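Local coordinates for enoyl-CoA hydratase carB homologue (PDB 5O34), which probably acts as a crotonase-superfamily enzyme resembling the carboxymethylproline synthase CarB, in the biosynthesis of the carbapenem antibiotic thienamycin, at residues A[75-78]-A[79-82]; A[151-154]-A[155-159]. All blocks are in the same frame, centred on the assembly; numbering follows the deposited sequence.

Contact 1 of 2, residues A[75-78]-A[79-82]; sequences RELT and ALMR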
loop_
_atom_site.group_PDB
_atom_site.type_symbol
_atom_site.label_atom_id
_atom_site.label_comp_id
_atom_site.label_asym_id
_atom_site.label_seq_id
_atom_site.Cartn_x
_atom_site.Cartn_y
_atom_site.Cartn_z
ATOM N N ARG A 75 -11.818 18.445 -20.224
ATOM C CA ARG A 75 -11.859 17.895 -21.583
ATOM C C ARG A 75 -10.658 18.326 -22.415
ATOM O O ARG A 75 -10.139 17.519 -23.194
ATOM C CB ARG A 75 -13.168 18.275 -22.295
ATOM C CG ARG A 75 -14.383 17.469 -21.852
ATOM C CD ARG A 75 -15.617 17.823 -22.665
ATOM N NE ARG A 75 -16.677 18.362 -21.811
ATOM C CZ ARG A 75 -17.033 19.644 -21.761
ATOM N NH1 ARG A 75 -16.434 20.539 -22.541
ATOM N NH2 ARG A 75 -18.004 20.036 -20.950
ATOM N N GLU A 76 -10.215 19.589 -22.250
ATOM C CA GLU A 76 -9.053 20.120 -22.966
ATOM C C GLU A 76 -7.776 19.416 -22.503
ATOM O O GLU A 76 -6.973 19.002 -23.345
ATOM C CB GLU A 76 -8.936 21.641 -22.797
ATOM C CG GLU A 76 -8.339 22.321 -24.019
ATOM C CD GLU A 76 -7.461 23.533 -23.758
ATOM O OE1 GLU A 76 -7.906 24.450 -23.029
ATOM O OE2 GLU A 76 -6.346 23.588 -24.327
ATOM N N LEU A 77 -7.630 19.223 -21.170
ATOM C CA LEU A 77 -6.498 18.519 -20.563
ATOM C C LEU A 77 -6.461 17.063 -21.018
ATOM O O LEU A 77 -5.391 16.569 -21.378
ATOM C CB LEU A 77 -6.508 18.645 -19.021
ATOM C CG LEU A 77 -5.267 18.122 -18.258
ATOM C CD1 LEU A 77 -3.960 18.693 -18.812
ATOM C CD2 LEU A 77 -5.374 18.413 -16.777
ATOM N N THR A 78 -7.641 16.407 -21.064
ATOM C CA THR A 78 -7.847 15.028 -21.541
ATOM C C THR A 78 -7.405 14.904 -23.012
ATOM O O THR A 78 -6.641 13.987 -23.348
ATOM C CB THR A 78 -9.324 14.632 -21.343
ATOM O OG1 THR A 78 -9.660 14.753 -19.965
ATOM C CG2 THR A 78 -9.636 13.228 -21.827
ATOM N N ALA A 79 -7.876 15.838 -23.875
ATOM C CA ALA A 79 -7.522 15.876 -25.300
ATOM C C ALA A 79 -6.022 16.107 -25.471
ATOM O O ALA A 79 -5.399 15.410 -26.277
ATOM C CB ALA A 79 -8.315 16.952 -26.019
ATOM N N LEU A 80 -5.426 17.026 -24.666
ATOM C CA LEU A 80 -3.981 17.295 -24.696
ATOM C C LEU A 80 -3.180 16.044 -24.356
ATOM O O LEU A 80 -2.276 15.678 -25.111
ATOM C CB LEU A 80 -3.591 18.462 -23.781
ATOM C CG LEU A 80 -2.077 18.730 -23.626
ATOM C CD1 LEU A 80 -1.437 19.160 -24.961
ATOM C CD2 LEU A 80 -1.811 19.742 -22.516
ATOM N N MET A 81 -3.558 15.352 -23.259
ATOM C CA MET A 81 -2.914 14.106 -22.837
ATOM C C MET A 81 -2.926 13.079 -23.958
ATOM O O MET A 81 -1.914 12.410 -24.177
ATOM C CB MET A 81 -3.556 13.532 -21.558
ATOM C CG MET A 81 -3.291 14.354 -20.294
ATOM S SD MET A 81 -1.602 14.986 -20.052
ATOM C CE MET A 81 -0.762 13.540 -19.738
ATOM N N ARG A 82 -4.047 13.001 -24.709
ATOM C CA ARG A 82 -4.169 12.092 -25.854
ATOM C C ARG A 82 -3.342 12.547 -27.063
ATOM O O ARG A 82 -2.751 11.701 -27.744
ATOM C CB ARG A 82 -5.628 11.834 -26.219
ATOM C CG ARG A 82 -6.267 10.778 -25.308
ATOM C CD ARG A 82 -7.722 10.511 -25.642
ATOM N NE ARG A 82 -8.499 11.750 -25.739
ATOM C CZ ARG A 82 -9.691 11.942 -25.188
ATOM N NH1 ARG A 82 -10.266 10.976 -24.477
ATOM N NH2 ARG A 82 -10.315 13.104 -25.329
#
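Two successive turns of helix 71-86 meet here, and the side-chain part of the meeting is carried by Thr78 and Arg82, one turn apart and pointing the same way. The Thr78 methyl sits over one face of the Arg82 guanidinium, 3.2 Å above its plane and displaced toward the rim, with CG2 3.5 Å from NH1 of Arg82. The arginine reaches this place because its chain bends at chi3 (-50°), folding the planar group back along the helix. A beta-branched threonine suits the position because its branches divide the work: CG2, anti to the backbone N, faces the arginine, while OG1 is hydrogen-bonded to the carbonyl O of Met74, one turn earlier.

The backbone is regular alpha-helix, with Ala79 N to Arg75 O at 2.9 Å, Leu80 N to Glu76 O at 2.8 Å and Arg82 N to Thr78 O at 3.1 Å. In the fold, this helix makes the beta-alpha-beta crossover between the neighbouring parallel strands 55-59 and 92-96. Its inner side rests on helix 120-137, where Leu77 and Thr78 touch Leu131, and Arg82 reaches Thr134.

Leu77, Leu80 and Met81 are the buried apolar residues of these turns. Leu77 CD1 approaches Leu80 CD2 at 4.4 Å, a loose contact, and the flexible thioether chain of Met81 starts close to the backbone, its CG 3.2 Å from Leu77 O. Small Ala79 lies against Arg75 O, and the solvent-exposed Arg75 makes a long, weak ion pair through NE with Asp127.

Contact 2 of 2, residues A[151-154]-A[155-159]; sequences IGVG and LQISL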
loop_
_atom_site.group_PDB
_atom_site.type_symbol
_atom_site.label_atom_id
_atom_site.label_comp_id
_atom_site.label_asym_id
_atom_site.label_seq_id
_atom_site.Cartn_x
_atom_site.Cartn_y
_atom_site.Cartn_z
ATOM N N ILE A 151 -5.308 20.910 -3.715
ATOM C CA ILE A 151 -6.564 20.628 -3.008
ATOM C C ILE A 151 -7.548 19.855 -3.915
ATOM O O ILE A 151 -7.582 20.099 -5.124
ATOM C CB ILE A 151 -7.182 21.978 -2.518
ATOM C CG1 ILE A 151 -6.176 22.830 -1.700
ATOM C CG2 ILE A 151 -8.491 21.780 -1.740
ATOM C CD1 ILE A 151 -6.602 24.323 -1.519
ATOM N N GLY A 152 -8.345 18.965 -3.308
ATOM C CA GLY A 152 -9.379 18.165 -3.965
ATOM C C GLY A 152 -9.019 17.611 -5.328
ATOM O O GLY A 152 -8.119 16.764 -5.442
ATOM N N VAL A 153 -9.703 18.128 -6.377
ATOM C CA VAL A 153 -9.522 17.744 -7.784
ATOM C C VAL A 153 -8.089 18.023 -8.253
ATOM O O VAL A 153 -7.526 17.219 -9.006
ATOM C CB VAL A 153 -10.615 18.370 -8.710
ATOM C CG1 VAL A 153 -10.342 18.097 -10.190
ATOM C CG2 VAL A 153 -12.007 17.854 -8.331
ATOM N N GLY A 154 -7.503 19.119 -7.760
ATOM C CA GLY A 154 -6.126 19.505 -8.054
ATOM C C GLY A 154 -5.153 18.438 -7.598
ATOM O O GLY A 154 -4.326 17.964 -8.387
ATOM N N LEU A 155 -5.293 18.011 -6.331
ATOM C CA LEU A 155 -4.496 16.925 -5.752
ATOM C C LEU A 155 -4.767 15.596 -6.491
ATOM O O LEU A 155 -3.819 14.869 -6.792
ATOM C CB LEU A 155 -4.774 16.792 -4.233
ATOM C CG LEU A 155 -4.031 15.698 -3.437
ATOM C CD1 LEU A 155 -2.522 15.696 -3.709
ATOM C CD2 LEU A 155 -4.313 15.841 -1.957
ATOM N N GLN A 156 -6.041 15.317 -6.831
ATOM C CA GLN A 156 -6.447 14.101 -7.557
ATOM C C GLN A 156 -5.759 13.943 -8.923
ATOM O O GLN A 156 -5.329 12.839 -9.264
ATOM C CB GLN A 156 -7.973 14.016 -7.674
ATOM C CG GLN A 156 -8.643 13.553 -6.373
ATOM C CD GLN A 156 -10.108 13.878 -6.242
ATOM O OE1 GLN A 156 -10.591 14.178 -5.143
ATOM N NE2 GLN A 156 -10.860 13.790 -7.335
ATOM N N ILE A 157 -5.590 15.050 -9.672
ATOM C CA ILE A 157 -4.883 15.054 -10.968
ATOM C C ILE A 157 -3.420 14.658 -10.745
ATOM O O ILE A 157 -2.907 13.797 -11.464
ATOM C CB ILE A 157 -5.029 16.425 -11.706
ATOM C CG1 ILE A 157 -6.512 16.683 -12.088
ATOM C CG2 ILE A 157 -4.123 16.499 -12.963
ATOM C CD1 ILE A 157 -6.901 18.164 -12.342
ATOM N N SER A 158 -2.769 15.251 -9.723
ATOM C CA SER A 158 -1.368 14.961 -9.386
ATOM C C SER A 158 -1.178 13.484 -9.015
ATOM O O SER A 158 -0.191 12.869 -9.437
ATOM C CB SER A 158 -0.859 15.898 -8.290
ATOM O OG SER A 158 -1.141 15.442 -6.975
ATOM N N LEU A 159 -2.169 12.896 -8.307
ATOM C CA LEU A 159 -2.151 11.473 -7.913
ATOM C C LEU A 159 -2.289 10.478 -9.108
ATOM O O LEU A 159 -2.164 9.268 -8.909
ATOM C CB LEU A 159 -3.192 11.178 -6.821
ATOM C CG LEU A 159 -3.031 11.926 -5.487
ATOM C CD1 LEU A 159 -4.267 11.789 -4.639
ATOM C CD2 LEU A 159 -1.790 11.482 -4.714
#
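The side-chain amide of Gln156 lies near the Gly152 carbonyl, with CD 3.6 Å from Gly152 O, while Phe185 and Met189 of helix 184-194 pack against the same side chain. Gly152 O accepts Gln156 N at 2.9 Å, and Val153 O accepts Ile157 N at 3.0 Å. Gly152 has a positive phi of 40°, which suits a residue without a side chain where strand 149-151 gives way to the helix.

Branched residues fill the side facing helix 120-137. Ile157 has CG1 anti to its carbonyl carbon (chi1 -65°), bringing CG1 to 3.3 Å from Val153 O and CD1 to 4.1 Å from Val153 CG1; both side chains also touch Tyr132.

At the far end Ser158 OG donates to a lone pair of Leu155 O at 2.7 Å, and Leu159 N bonds to the same oxygen. In buried Ser158 the hydroxyl is thus satisfied by the backbone. In crotonases a backbone N-H at the start of the equivalent helix usually serves the oxyanion hole; a similar use here is likely, with the helix dipole perhaps strengthening its pull on a thioester oxygen.

Contact 1 comes first along the chain, on helix 71-86, and contact 2 follows on helix 152-158; their centres lie about 16 Å apart. The nearest atoms are about 4 Å from each other without touching, and both contacts pack against helix 120-137. Leu131 of that helix meets Leu77 and Thr78 of contact 1 and also Ile157 of contact 2, so Leu131 is a packing partner common to both contacts. Their places differ: contact 2 is buried near the centre of the chain, at the helix start that in crotonases borders the active site, whereas contact 1 is partly exposed and is ordinary structural packing farther out.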